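Long-range contacts in catalase (PDB 4QOL), which probably breaks down hydrogen peroxide to water and oxygen at a heme, and also lets phenolic substrates reach that heme for peroxidase-like oxidation: residues 315-319 / 336-341; 50-54 / 308-314. The contacts are given in a common frame with arbitrary orientation. Residue numbers count along the deposited sequence, not the author numbering.

Interaction 1 of 2, residues 315-319 / 336-341; sequences AFTPS and RLFSYP. With HEM (protoporphyrin IX containing Fe), chain E.
This is the proximal heme site of the catalase fold: an extended strip, 315-319, lies across the helix segment 336-341, whose tyrosine is the iron ligand. A315 to T317 are extended (phi/psi -114/147 at F316), then P318 (-64/-21) and S319 (-81/3) turn. CA atoms are closest at T317–Y340 (5.3 Å) and S319–L337 (4.7 Å). R336 (chi1 m, chi2 t, chi3 p) folds its guanidinium between the heme and P318: CZ lies 3.4 Å from P318 CG on one face, and NH2 is 3.3 Å from HEM C4C on the opposite one. Its NE and NH2 both donate to Y340 OH, at 2.9 and 2.8 Å, as the proximal arginine of catalases does; this is consistent with a ligand held as tyrosinate. NH1 bonds to H200. L337 O accepts from S319 OG (chi1 p) at 2.8 Å, while L337 CD2 lies 3.7 Å from S319 CB. S319 OG in turn receives T317 OG1 (chi1 t) at 2.7 Å, so two hydroxyls in series end on the helix carbonyl L337 O. S339 OG comes within 3.4 Å of HEM CMA and bonds to D47 of a neighbouring subunit. Y340 (chi1 m, chi2 61°) has P318 over one ring face, a CH-pi contact with CD 3.6 Å from the centroid and 14° off the normal, and the porphyrin over the other. P341, lacking an amide hydrogen, kinks the helix and sets its CD 3.3 Å from T317 OG1. At the tyrosine's tip, Y340 OH coordinates HEM FE at 2.0 Å.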
ATOM      1  N   ALA A 315      -2.106  -9.628 -15.328  1.00 13.55           N
ATOM      2  CA  ALA A 315      -3.013  -8.525 -15.457  1.00 13.26           C
ATOM      3  C   ALA A 315      -3.465  -8.488 -16.939  1.00 14.41           C
ATOM      4  O   ALA A 315      -2.650  -8.242 -17.825  1.00 14.56           O
ATOM      5  CB  ALA A 315      -2.308  -7.187 -15.112  1.00 13.93           C
ATOM      6  N   PHE A 316      -4.769  -8.646 -17.166  1.00 13.34           N
ATOM      7  CA  PHE A 316      -5.381  -8.506 -18.469  1.00 13.34           C
ATOM      8  C   PHE A 316      -6.295  -7.312 -18.446  1.00 13.26           C
ATOM      9  O   PHE A 316      -6.978  -7.077 -17.436  1.00 14.30           O
ATOM     10  CB  PHE A 316      -6.232  -9.725 -18.810  1.00 13.91           C
ATOM     11  CG  PHE A 316      -5.516 -11.047 -18.747  1.00 14.78           C
ATOM     12  CD1 PHE A 316      -5.380 -11.716 -17.558  1.00 13.44           C
ATOM     13  CD2 PHE A 316      -5.016 -11.643 -19.869  1.00 14.01           C
ATOM     14  CE1 PHE A 316      -4.762 -12.957 -17.516  1.00 13.92           C
ATOM     15  CE2 PHE A 316      -4.365 -12.865 -19.837  1.00 13.82           C
ATOM     16  CZ  PHE A 316      -4.264 -13.530 -18.631  1.00 13.12           C
ATOM     17  N   THR A 317      -6.437  -6.591 -19.572  1.00 13.49           N
ATOM     18  CA  THR A 317      -7.479  -5.566 -19.713  1.00 13.71           C
ATOM     19  C   THR A 317      -8.111  -5.516 -21.095  1.00 13.30           C
ATOM     20  O   THR A 317      -7.395  -5.622 -22.092  1.00 14.40           O
ATOM     21  CB  THR A 317      -6.993  -4.184 -19.318  1.00 13.43           C
ATOM     22  OG1 THR A 317      -8.046  -3.255 -19.495  1.00 12.04           O
ATOM     23  CG2 THR A 317      -5.778  -3.746 -20.084  1.00 13.47           C
ATOM     24  N   PRO A 318      -9.463  -5.327 -21.197  1.00 13.90           N
ATOM     25  CA  PRO A 318     -10.100  -5.221 -22.543  1.00 12.84           C
ATOM     26  C   PRO A 318      -9.604  -3.981 -23.286  1.00 14.43           C
ATOM     27  O   PRO A 318      -9.727  -3.967 -24.468  1.00 14.09           O
ATOM     28  CB  PRO A 318     -11.622  -5.182 -22.239  1.00 14.48           C
ATOM     29  CG  PRO A 318     -11.731  -5.857 -20.913  1.00 14.25           C
ATOM     30  CD  PRO A 318     -10.489  -5.465 -20.139  1.00 13.37           C
ATOM     31  N   SER A 319      -9.073  -3.002 -22.560  1.00 15.06           N
ATOM     32  CA  SER A 319      -8.465  -1.805 -23.159  1.00 14.39           C
ATOM     33  C   SER A 319      -7.070  -2.003 -23.626  1.00 15.12           C
ATOM     34  O   SER A 319      -6.531  -1.122 -24.237  1.00 17.58           O
ATOM     35  CB  SER A 319      -8.543  -0.588 -22.234  1.00 14.28           C
ATOM     36  OG  SER A 319      -8.131  -0.901 -20.900  1.00 13.77           O
ATOM     37  N   ARG A 336     -15.361  -1.500 -18.501  1.00 12.73           N
ATOM     38  CA  ARG A 336     -14.224  -2.453 -18.335  1.00 12.47           C
ATOM     39  C   ARG A 336     -12.955  -1.839 -18.742  1.00 12.82           C
ATOM     40  O   ARG A 336     -11.900  -2.090 -18.190  1.00 13.73           O
ATOM     41  CB  ARG A 336     -14.486  -3.745 -19.139  1.00 12.36           C
ATOM     42  CG  ARG A 336     -15.691  -4.566 -18.679  1.00 13.06           C
ATOM     43  CD  ARG A 336     -15.904  -5.804 -19.561  1.00 12.81           C
ATOM     44  NE  ARG A 336     -14.847  -6.810 -19.291  1.00 12.69           N
ATOM     45  CZ  ARG A 336     -14.477  -7.769 -20.114  1.00 12.45           C
ATOM     46  NH1 ARG A 336     -15.032  -7.852 -21.273  1.00 15.37           N
ATOM     47  NH2 ARG A 336     -13.545  -8.643 -19.774  1.00 11.94           N
ATOM     48  N   LEU A 337     -13.019  -0.996 -19.790  1.00 12.53           N
ATOM     49  CA  LEU A 337     -11.819  -0.359 -20.278  1.00 14.13           C
ATOM     50  C   LEU A 337     -11.086   0.385 -19.135  1.00 13.85           C
ATOM     51  O   LEU A 337      -9.862   0.441 -19.131  1.00 15.37           O
ATOM     52  CB  LEU A 337     -12.175   0.691 -21.359  1.00 14.13           C
ATOM     53  CG  LEU A 337     -12.929   0.172 -22.591  1.00 14.25           C
ATOM     54  CD1 LEU A 337     -13.341   1.319 -23.545  1.00 14.68           C
ATOM     55  CD2 LEU A 337     -12.072  -0.853 -23.329  1.00 14.10           C
ATOM     56  N   PHE A 338     -11.850   0.980 -18.256  1.00 14.38           N
ATOM     57  CA  PHE A 338     -11.339   1.672 -17.039  1.00 15.13           C
ATOM     58  C   PHE A 338     -10.992   0.694 -15.880  1.00 13.50           C
ATOM     59  O   PHE A 338      -9.930   0.811 -15.286  1.00 14.01           O
ATOM     60  CB  PHE A 338     -12.333   2.729 -16.551  1.00 15.43           C
ATOM     61  CG  PHE A 338     -12.012   3.235 -15.170  1.00 16.55           C
ATOM     62  CD1 PHE A 338     -10.883   4.017 -14.997  1.00 19.53           C
ATOM     63  CD2 PHE A 338     -12.719   2.830 -14.066  1.00 16.86           C
ATOM     64  CE1 PHE A 338     -10.499   4.402 -13.735  1.00 19.86           C
ATOM     65  CE2 PHE A 338     -12.374   3.291 -12.789  1.00 17.56           C
ATOM     66  CZ  PHE A 338     -11.276   4.086 -12.646  1.00 18.84           C
ATOM     67  N   SER A 339     -11.939  -0.208 -15.524  1.00 13.01           N
ATOM     68  CA  SER A 339     -11.901  -0.936 -14.274  1.00 13.22           C
ATOM     69  C   SER A 339     -10.701  -1.863 -14.184  1.00 11.95           C
ATOM     70  O   SER A 339     -10.122  -1.996 -13.099  1.00 11.26           O
ATOM     71  CB  SER A 339     -13.244  -1.676 -14.066  1.00 15.21           C
ATOM     72  OG  SER A 339     -13.135  -2.668 -13.040  1.00 17.73           O
ATOM     73  N   TYR A 340     -10.236  -2.467 -15.280  1.00 12.50           N
ATOM     74  CA  TYR A 340      -9.161  -3.435 -15.132  1.00 12.22           C
ATOM     75  C   TYR A 340      -7.832  -2.817 -14.756  1.00 11.60           C
ATOM     76  O   TYR A 340      -7.229  -3.202 -13.763  1.00 10.84           O
ATOM     77  CB  TYR A 340      -9.079  -4.382 -16.339  1.00 12.11           C
ATOM     78  CG  TYR A 340     -10.183  -5.321 -16.539  1.00 11.81           C
ATOM     79  CD1 TYR A 340     -11.492  -4.894 -16.758  1.00 12.46           C
ATOM     80  CD2 TYR A 340      -9.995  -6.688 -16.381  1.00 13.04           C
ATOM     81  CE1 TYR A 340     -12.548  -5.753 -16.884  1.00 12.04           C
ATOM     82  CE2 TYR A 340     -11.063  -7.588 -16.609  1.00 12.44           C
ATOM     83  CZ  TYR A 340     -12.320  -7.101 -16.897  1.00 12.24           C
ATOM     84  OH  TYR A 340     -13.393  -7.981 -17.089  1.00 12.70           O
ATOM     85  N   PRO A 341      -7.335  -1.797 -15.509  1.00 11.60           N
ATOM     86  CA  PRO A 341      -6.051  -1.188 -15.125  1.00 11.54           C
ATOM     87  C   PRO A 341      -6.172  -0.442 -13.815  1.00 11.94           C
ATOM     88  O   PRO A 341      -5.235  -0.517 -12.999  1.00 11.18           O
ATOM     89  CB  PRO A 341      -5.708  -0.220 -16.314  1.00 11.55           C
ATOM     90  CG  PRO A 341      -6.545  -0.739 -17.440  1.00 12.29           C
ATOM     91  CD  PRO A 341      -7.804  -1.275 -16.817  1.00 11.95           C
TER
HETATM   92  CHA HEM E 501     -11.495 -10.034 -13.914  0.50 11.44           C
HETATM   93  CHB HEM E 501     -14.213  -6.021 -13.711  0.50 11.38           C
HETATM   94  CHC HEM E 501     -17.259  -8.014 -17.110  0.50 11.70           C
HETATM   95  CHD HEM E 501     -14.054 -11.600 -17.701  0.50 11.68           C
HETATM   96  C1A HEM E 501     -11.997  -8.795 -13.547  0.50 11.90           C
HETATM   97  C2A HEM E 501     -11.451  -7.944 -12.533  0.50 12.00           C
HETATM   98  C3A HEM E 501     -12.214  -6.818 -12.481  0.50 11.81           C
HETATM   99  C4A HEM E 501     -13.219  -6.965 -13.455  0.50 11.64           C
HETATM  100  CMA HEM E 501     -12.081  -5.553 -11.685  0.50 11.00           C
HETATM  101  CAA HEM E 501     -10.225  -8.259 -11.737  0.50 11.68           C
HETATM  102  CBA HEM E 501      -9.042  -8.131 -12.719  0.50 12.41           C
HETATM  103  CGA HEM E 501      -7.732  -8.234 -12.032  0.50 12.77           C
HETATM  104  O1A HEM E 501      -6.715  -8.400 -12.737  0.50 14.19           O
HETATM  105  O2A HEM E 501      -7.625  -8.052 -10.798  0.50 12.33           O
HETATM  106  C1B HEM E 501     -15.276  -6.279 -14.622  0.50 11.68           C
HETATM  107  C2B HEM E 501     -16.331  -5.337 -14.839  0.50 11.46           C
HETATM  108  C3B HEM E 501     -17.194  -5.874 -15.758  0.50 11.30           C
HETATM  109  C4B HEM E 501     -16.630  -7.168 -16.172  0.50 11.40           C
HETATM  110  CMB HEM E 501     -16.434  -3.997 -14.156  0.50 11.98           C
HETATM  111  CAB HEM E 501     -18.407  -5.303 -16.345  0.50 11.38           C
HETATM  112  CBB HEM E 501     -18.641  -3.995 -16.212  0.50 12.26           C
HETATM  113  C1C HEM E 501     -16.634  -9.173 -17.572  0.50 11.92           C
HETATM  114  C2C HEM E 501     -16.982  -9.812 -18.739  0.50 12.05           C
HETATM  115  C3C HEM E 501     -16.097 -10.834 -18.890  0.50 11.67           C
HETATM  116  C4C HEM E 501     -15.140 -10.780 -17.849  0.50 12.01           C
HETATM  117  CMC HEM E 501     -18.194  -9.462 -19.577  0.50 11.80           C
HETATM  118  CAC HEM E 501     -16.011 -11.698 -20.019  0.50 12.51           C
HETATM  119  CBC HEM E 501     -16.458 -11.235 -21.174  0.50 12.74           C
HETATM  120  C1D HEM E 501     -13.109 -11.417 -16.681  0.50 11.43           C
HETATM  121  C2D HEM E 501     -12.005 -12.359 -16.492  0.50 11.05           C
HETATM  122  C3D HEM E 501     -11.297 -11.964 -15.428  0.50 10.61           C
HETATM  123  C4D HEM E 501     -11.973 -10.754 -14.973  0.50 11.46           C
HETATM  124  CMD HEM E 501     -11.795 -13.556 -17.371  0.50 10.93           C
HETATM  125  CAD HEM E 501     -10.058 -12.598 -14.848  0.50 10.40           C
HETATM  126  CBD HEM E 501      -8.878 -12.111 -15.718  0.50 10.48           C
HETATM  127  CGD HEM E 501      -7.679 -12.793 -15.127  0.50 10.87           C
HETATM  128  O1D HEM E 501      -7.465 -13.947 -15.480  0.50 10.55           O
HETATM  129  O2D HEM E 501      -6.921 -12.212 -14.304  0.50 10.68           O
HETATM  130  NA  HEM E 501     -13.091  -8.164 -14.145  0.50 12.83           N
HETATM  131  NB  HEM E 501     -15.517  -7.323 -15.437  0.50 11.60           N
HETATM  132  NC  HEM E 501     -15.471  -9.714 -17.071  0.50 12.34           N
HETATM  133  ND  HEM E 501     -13.064 -10.463 -15.758  0.50 11.80           N
HETATM  134 FE   HEM E 501     -14.245  -8.958 -15.607  0.50 14.59          FE

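Interaction 2 of 2, residues 50-54 / 308-314; sequences RIPER and FAETEQA. With HEM (protoporphyrin IX containing Fe), chain E.
A buried, mostly polar contact bridged by three waters joins the loop 50-54, which leads into strand 60-69, to the end of helix 307-312, beside the heme propionates. The backbones stay apart, with CA–CA distances of 9.2 Å for I51–Q313 and 8.0 Å for E53–E312, so side chains and waters span the gap. Residues 51-54 are extended; 308-312 is helical with a wider pi-type turn, and the chain then leaves through Q313 (-90/-2) and A314 (-57/135). I51 (chi1 p, chi2 t) places CG1 3.9 Å from F308 CE1. R54 (m, t, t, chi4 75°) reaches the carbonyls at the end of the helix, in the heme pocket of the catalase fold: NH2 donates to T311 O at 2.9 Å, NH1 and NH2 weakly to E312 O at 3.0 and 3.2 Å; separately, NE donates to HEM O2D at 2.6 Å. E312 (chi1 t, chi2 p) places OE1 3.6 Å from R54 NH1, a long salt bridge, while OE2 pairs with K102. Three waters each donate to E312 OE1: water 1 also to I51 O (3.0 Å), water 2 to P52 O (2.8 Å), and water 3 accepts from R54 N and R54 NH1, both at 3.1 Å.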
ATOM      1  N   ARG A  50       1.453 -12.143   0.899  1.00 11.61           N
ATOM      2  CA  ARG A  50       0.159 -12.066   0.232  1.00 12.84           C
ATOM      3  C   ARG A  50      -0.149 -10.677  -0.288  1.00 12.50           C
ATOM      4  O   ARG A  50       0.145  -9.666   0.341  1.00 12.48           O
ATOM      5  CB  ARG A  50      -0.970 -12.501   1.262  1.00 12.95           C
ATOM      6  CG  ARG A  50      -0.839 -13.900   1.775  1.00 13.38           C
ATOM      7  CD  ARG A  50      -0.930 -15.013   0.746  1.00 13.05           C
ATOM      8  NE  ARG A  50      -0.608 -16.215   1.486  1.00 12.82           N
ATOM      9  CZ  ARG A  50       0.544 -16.866   1.457  1.00 13.75           C
ATOM     10  NH1 ARG A  50       1.593 -16.525   0.668  1.00 15.28           N
ATOM     11  NH2 ARG A  50       0.707 -17.809   2.383  1.00 12.78           N
ATOM     12  N   ILE A  51      -0.832 -10.651  -1.427  1.00 12.67           N
ATOM     13  CA  ILE A  51      -1.386  -9.436  -1.988  1.00 13.67           C
ATOM     14  C   ILE A  51      -2.908  -9.643  -2.191  1.00 14.28           C
ATOM     15  O   ILE A  51      -3.379 -10.795  -2.129  1.00 13.47           O
ATOM     16  CB  ILE A  51      -0.698  -9.124  -3.358  1.00 13.09           C
ATOM     17  CG1 ILE A  51      -0.976 -10.210  -4.426  1.00 13.69           C
ATOM     18  CG2 ILE A  51       0.791  -8.901  -3.126  1.00 14.17           C
ATOM     19  CD1 ILE A  51      -0.501  -9.812  -5.843  1.00 12.56           C
ATOM     20  N   PRO A  52      -3.635  -8.576  -2.462  1.00 13.49           N
ATOM     21  CA  PRO A  52      -5.110  -8.797  -2.583  1.00 13.69           C
ATOM     22  C   PRO A  52      -5.416  -9.725  -3.728  1.00 13.35           C
ATOM     23  O   PRO A  52      -4.753  -9.673  -4.730  1.00 13.36           O
ATOM     24  CB  PRO A  52      -5.698  -7.399  -2.813  1.00 13.97           C
ATOM     25  CG  PRO A  52      -4.609  -6.448  -2.338  1.00 13.52           C
ATOM     26  CD  PRO A  52      -3.293  -7.167  -2.593  1.00 14.18           C
ATOM     27  N   GLU A  53      -6.384 -10.596  -3.539  1.00 12.82           N
ATOM     28  CA  GLU A  53      -6.879 -11.390  -4.654  1.00 12.97           C
ATOM     29  C   GLU A  53      -7.675 -10.505  -5.602  1.00 12.32           C
ATOM     30  O   GLU A  53      -8.146  -9.419  -5.237  1.00 11.57           O
ATOM     31  CB  GLU A  53      -7.719 -12.614  -4.182  1.00 13.05           C
ATOM     32  CG  GLU A  53      -9.111 -12.282  -3.753  1.00 14.36           C
ATOM     33  CD  GLU A  53      -9.892 -13.477  -3.236  1.00 15.30           C
ATOM     34  OE1 GLU A  53      -9.291 -14.549  -2.803  1.00 15.41           O
ATOM     35  OE2 GLU A  53     -11.177 -13.339  -3.110  1.00 17.39           O
ATOM     36  N   ARG A  54      -7.887 -11.028  -6.810  1.00 12.84           N
ATOM     37  CA  ARG A  54      -8.763 -10.326  -7.746  1.00 12.13           C
ATOM     38  C   ARG A  54     -10.173 -10.142  -7.200  1.00 12.55           C
ATOM     39  O   ARG A  54     -10.692 -11.019  -6.579  1.00 13.08           O
ATOM     40  CB  ARG A  54      -8.907 -11.124  -9.063  1.00 12.10           C
ATOM     41  CG  ARG A  54      -7.589 -11.264  -9.833  1.00 11.40           C
ATOM     42  CD  ARG A  54      -7.718 -12.392 -10.863  1.00 11.35           C
ATOM     43  NE  ARG A  54      -6.545 -12.388 -11.735  1.00 11.06           N
ATOM     44  CZ  ARG A  54      -5.323 -12.834 -11.392  1.00 11.53           C
ATOM     45  NH1 ARG A  54      -5.082 -13.280 -10.190  1.00 10.97           N
ATOM     46  NH2 ARG A  54      -4.277 -12.769 -12.302  1.00 11.61           N
ATOM     47  N   PHE A 308       2.505 -17.798  -8.311  1.00 12.87           N
ATOM     48  CA  PHE A 308       2.277 -16.411  -7.850  1.00 13.57           C
ATOM     49  C   PHE A 308       2.783 -15.382  -8.889  1.00 14.02           C
ATOM     50  O   PHE A 308       2.086 -14.412  -9.220  1.00 14.04           O
ATOM     51  CB  PHE A 308       2.936 -16.182  -6.494  1.00 13.52           C
ATOM     52  CG  PHE A 308       2.818 -14.785  -5.979  1.00 13.69           C
ATOM     53  CD1 PHE A 308       1.736 -14.395  -5.231  1.00 14.28           C
ATOM     54  CD2 PHE A 308       3.759 -13.826  -6.325  1.00 14.47           C
ATOM     55  CE1 PHE A 308       1.627 -13.062  -4.810  1.00 13.89           C
ATOM     56  CE2 PHE A 308       3.669 -12.499  -5.859  1.00 14.06           C
ATOM     57  CZ  PHE A 308       2.612 -12.109  -5.127  1.00 14.02           C
ATOM     58  N   ALA A 309       4.035 -15.530  -9.286  1.00 13.76           N
ATOM     59  CA  ALA A 309       4.693 -14.506 -10.010  1.00 14.71           C
ATOM     60  C   ALA A 309       4.050 -14.310 -11.386  1.00 14.07           C
ATOM     61  O   ALA A 309       4.078 -13.206 -11.935  1.00 16.03           O
ATOM     62  CB  ALA A 309       6.214 -14.782 -10.156  1.00 15.44           C
ATOM     63  N   GLU A 310       3.547 -15.405 -11.959  1.00 13.23           N
ATOM     64  CA  GLU A 310       3.032 -15.428 -13.336  1.00 15.16           C
ATOM     65  C   GLU A 310       1.520 -15.488 -13.374  1.00 15.90           C
ATOM     66  O   GLU A 310       0.908 -14.620 -13.950  1.00 19.96           O
ATOM     67  CB  GLU A 310       3.658 -16.611 -14.086  1.00 15.50           C
ATOM     68  CG  GLU A 310       5.169 -16.444 -14.244  1.00 15.64           C
ATOM     69  CD  GLU A 310       5.844 -17.677 -14.724  1.00 17.63           C
ATOM     70  OE1 GLU A 310       5.586 -18.023 -15.876  1.00 20.35           O
ATOM     71  OE2 GLU A 310       6.600 -18.316 -13.932  1.00 18.35           O
ATOM     72  N   THR A 311       0.900 -16.435 -12.704  1.00 15.07           N
ATOM     73  CA  THR A 311      -0.566 -16.531 -12.764  1.00 15.28           C
ATOM     74  C   THR A 311      -1.255 -15.524 -11.822  1.00 15.71           C
ATOM     75  O   THR A 311      -2.138 -14.773 -12.259  1.00 14.79           O
ATOM     76  CB  THR A 311      -1.046 -17.963 -12.534  1.00 16.54           C
ATOM     77  OG1 THR A 311      -0.419 -18.827 -13.491  1.00 15.47           O
ATOM     78  CG2 THR A 311      -2.523 -18.091 -12.623  1.00 16.05           C
ATOM     79  N   GLU A 312      -0.814 -15.477 -10.566  1.00 14.40           N
ATOM     80  CA  GLU A 312      -1.484 -14.602  -9.619  1.00 13.66           C
ATOM     81  C   GLU A 312      -1.277 -13.146 -10.020  1.00 13.25           C
ATOM     82  O   GLU A 312      -2.214 -12.363  -9.940  1.00 14.08           O
ATOM     83  CB  GLU A 312      -1.082 -14.895  -8.191  1.00 13.41           C
ATOM     84  CG  GLU A 312      -1.887 -14.072  -7.209  1.00 13.78           C
ATOM     85  CD  GLU A 312      -3.369 -14.465  -7.136  1.00 14.94           C
ATOM     86  OE1 GLU A 312      -4.158 -13.623  -6.705  1.00 14.78           O
ATOM     87  OE2 GLU A 312      -3.709 -15.626  -7.475  1.00 18.17           O
ATOM     88  N   GLN A 313      -0.085 -12.791 -10.508  1.00 14.18           N
ATOM     89  CA  GLN A 313       0.210 -11.388 -10.825  1.00 13.60           C
ATOM     90  C   GLN A 313      -0.160 -10.993 -12.312  1.00 13.22           C
ATOM     91  O   GLN A 313       0.035  -9.876 -12.643  1.00 14.18           O
ATOM     92  CB  GLN A 313       1.702 -11.085 -10.657  1.00 13.35           C
ATOM     93  CG  GLN A 313       2.156 -10.944  -9.207  1.00 13.87           C
ATOM     94  CD  GLN A 313       3.553 -10.427  -9.056  1.00 13.14           C
ATOM     95  OE1 GLN A 313       3.798  -9.504  -8.252  1.00 14.22           O
ATOM     96  NE2 GLN A 313       4.462 -10.991  -9.790  1.00 13.65           N
ATOM     97  N   ALA A 314      -0.646 -11.917 -13.133  1.00 12.53           N
ATOM     98  CA  ALA A 314      -1.126 -11.603 -14.437  1.00 12.81           C
ATOM     99  C   ALA A 314      -2.216 -10.578 -14.434  1.00 13.34           C
ATOM    100  O   ALA A 314      -3.199 -10.641 -13.667  1.00 12.53           O
ATOM    101  CB  ALA A 314      -1.528 -12.837 -15.198  1.00 13.61           C
TER
HETATM  102  CHA HEM E 501     -11.495 -10.034 -13.914  0.50 11.44           C
HETATM  103  CHB HEM E 501     -14.213  -6.021 -13.711  0.50 11.38           C
HETATM  104  CHC HEM E 501     -17.259  -8.014 -17.110  0.50 11.70           C
HETATM  105  CHD HEM E 501     -14.054 -11.600 -17.701  0.50 11.68           C
HETATM  106  C1A HEM E 501     -11.997  -8.795 -13.547  0.50 11.90           C
HETATM  107  C2A HEM E 501     -11.451  -7.944 -12.533  0.50 12.00           C
HETATM  108  C3A HEM E 501     -12.214  -6.818 -12.481  0.50 11.81           C
HETATM  109  C4A HEM E 501     -13.219  -6.965 -13.455  0.50 11.64           C
HETATM  110  CMA HEM E 501     -12.081  -5.553 -11.685  0.50 11.00           C
HETATM  111  CAA HEM E 501     -10.225  -8.259 -11.737  0.50 11.68           C
HETATM  112  CBA HEM E 501      -9.042  -8.131 -12.719  0.50 12.41           C
HETATM  113  CGA HEM E 501      -7.732  -8.234 -12.032  0.50 12.77           C
HETATM  114  O1A HEM E 501      -6.715  -8.400 -12.737  0.50 14.19           O
HETATM  115  O2A HEM E 501      -7.625  -8.052 -10.798  0.50 12.33           O
HETATM  116  C1B HEM E 501     -15.276  -6.279 -14.622  0.50 11.68           C
HETATM  117  C2B HEM E 501     -16.331  -5.337 -14.839  0.50 11.46           C
HETATM  118  C3B HEM E 501     -17.194  -5.874 -15.758  0.50 11.30           C
HETATM  119  C4B HEM E 501     -16.630  -7.168 -16.172  0.50 11.40           C
HETATM  120  CMB HEM E 501     -16.434  -3.997 -14.156  0.50 11.98           C
HETATM  121  CAB HEM E 501     -18.407  -5.303 -16.345  0.50 11.38           C
HETATM  122  CBB HEM E 501     -18.641  -3.995 -16.212  0.50 12.26           C
HETATM  123  C1C HEM E 501     -16.634  -9.173 -17.572  0.50 11.92           C
HETATM  124  C2C HEM E 501     -16.982  -9.812 -18.739  0.50 12.05           C
HETATM  125  C3C HEM E 501     -16.097 -10.834 -18.890  0.50 11.67           C
HETATM  126  C4C HEM E 501     -15.140 -10.780 -17.849  0.50 12.01           C
HETATM  127  CMC HEM E 501     -18.194  -9.462 -19.577  0.50 11.80           C
HETATM  128  CAC HEM E 501     -16.011 -11.698 -20.019  0.50 12.51           C
HETATM  129  CBC HEM E 501     -16.458 -11.235 -21.174  0.50 12.74           C
HETATM  130  C1D HEM E 501     -13.109 -11.417 -16.681  0.50 11.43           C
HETATM  131  C2D HEM E 501     -12.005 -12.359 -16.492  0.50 11.05           C
HETATM  132  C3D HEM E 501     -11.297 -11.964 -15.428  0.50 10.61           C
HETATM  133  C4D HEM E 501     -11.973 -10.754 -14.973  0.50 11.46           C
HETATM  134  CMD HEM E 501     -11.795 -13.556 -17.371  0.50 10.93           C
HETATM  135  CAD HEM E 501     -10.058 -12.598 -14.848  0.50 10.40           C
HETATM  136  CBD HEM E 501      -8.878 -12.111 -15.718  0.50 10.48           C
HETATM  137  CGD HEM E 501      -7.679 -12.793 -15.127  0.50 10.87           C
HETATM  138  O1D HEM E 501      -7.465 -13.947 -15.480  0.50 10.55           O
HETATM  139  O2D HEM E 501      -6.921 -12.212 -14.304  0.50 10.68           O
HETATM  140  NA  HEM E 501     -13.091  -8.164 -14.145  0.50 12.83           N
HETATM  141  NB  HEM E 501     -15.517  -7.323 -15.437  0.50 11.60           N
HETATM  142  NC  HEM E 501     -15.471  -9.714 -17.071  0.50 12.34           N
HETATM  143  ND  HEM E 501     -13.064 -10.463 -15.758  0.50 11.80           N
HETATM  144 FE   HEM E 501     -14.245  -8.958 -15.607  0.50 14.59          FE
HETATM  145  O   HOH W   1      -3.776 -13.070  -3.976  1.00 16.80           O
HETATM  146  O   HOH W   2      -3.631 -10.848  -6.973  1.00 16.44           O
HETATM  147  O   HOH W   3      -6.735 -13.829  -7.620  1.00 12.16           O

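How the interactions relate
Residues 308-314 of interaction 2 run directly into 315-319 of interaction 1, so one continuous piece of chain passes from the propionate edge of the heme to its proximal face; the two contact centres are 16 Å apart. Interaction 1 supplies the iron ligand, Y340, whereas interaction 2 bonds one propionate through R54, beside other bonds to the heme from R94, R347 and Q344. Both contacts meet that same propionate: F316 CD1 of interaction 1 lies 3.5 Å from HEM CGD, the carboxyl carbon that carries the O2D bonded by R54. R347, on the helix that carries Y340, also bonds to the E312 and A314 carbonyls.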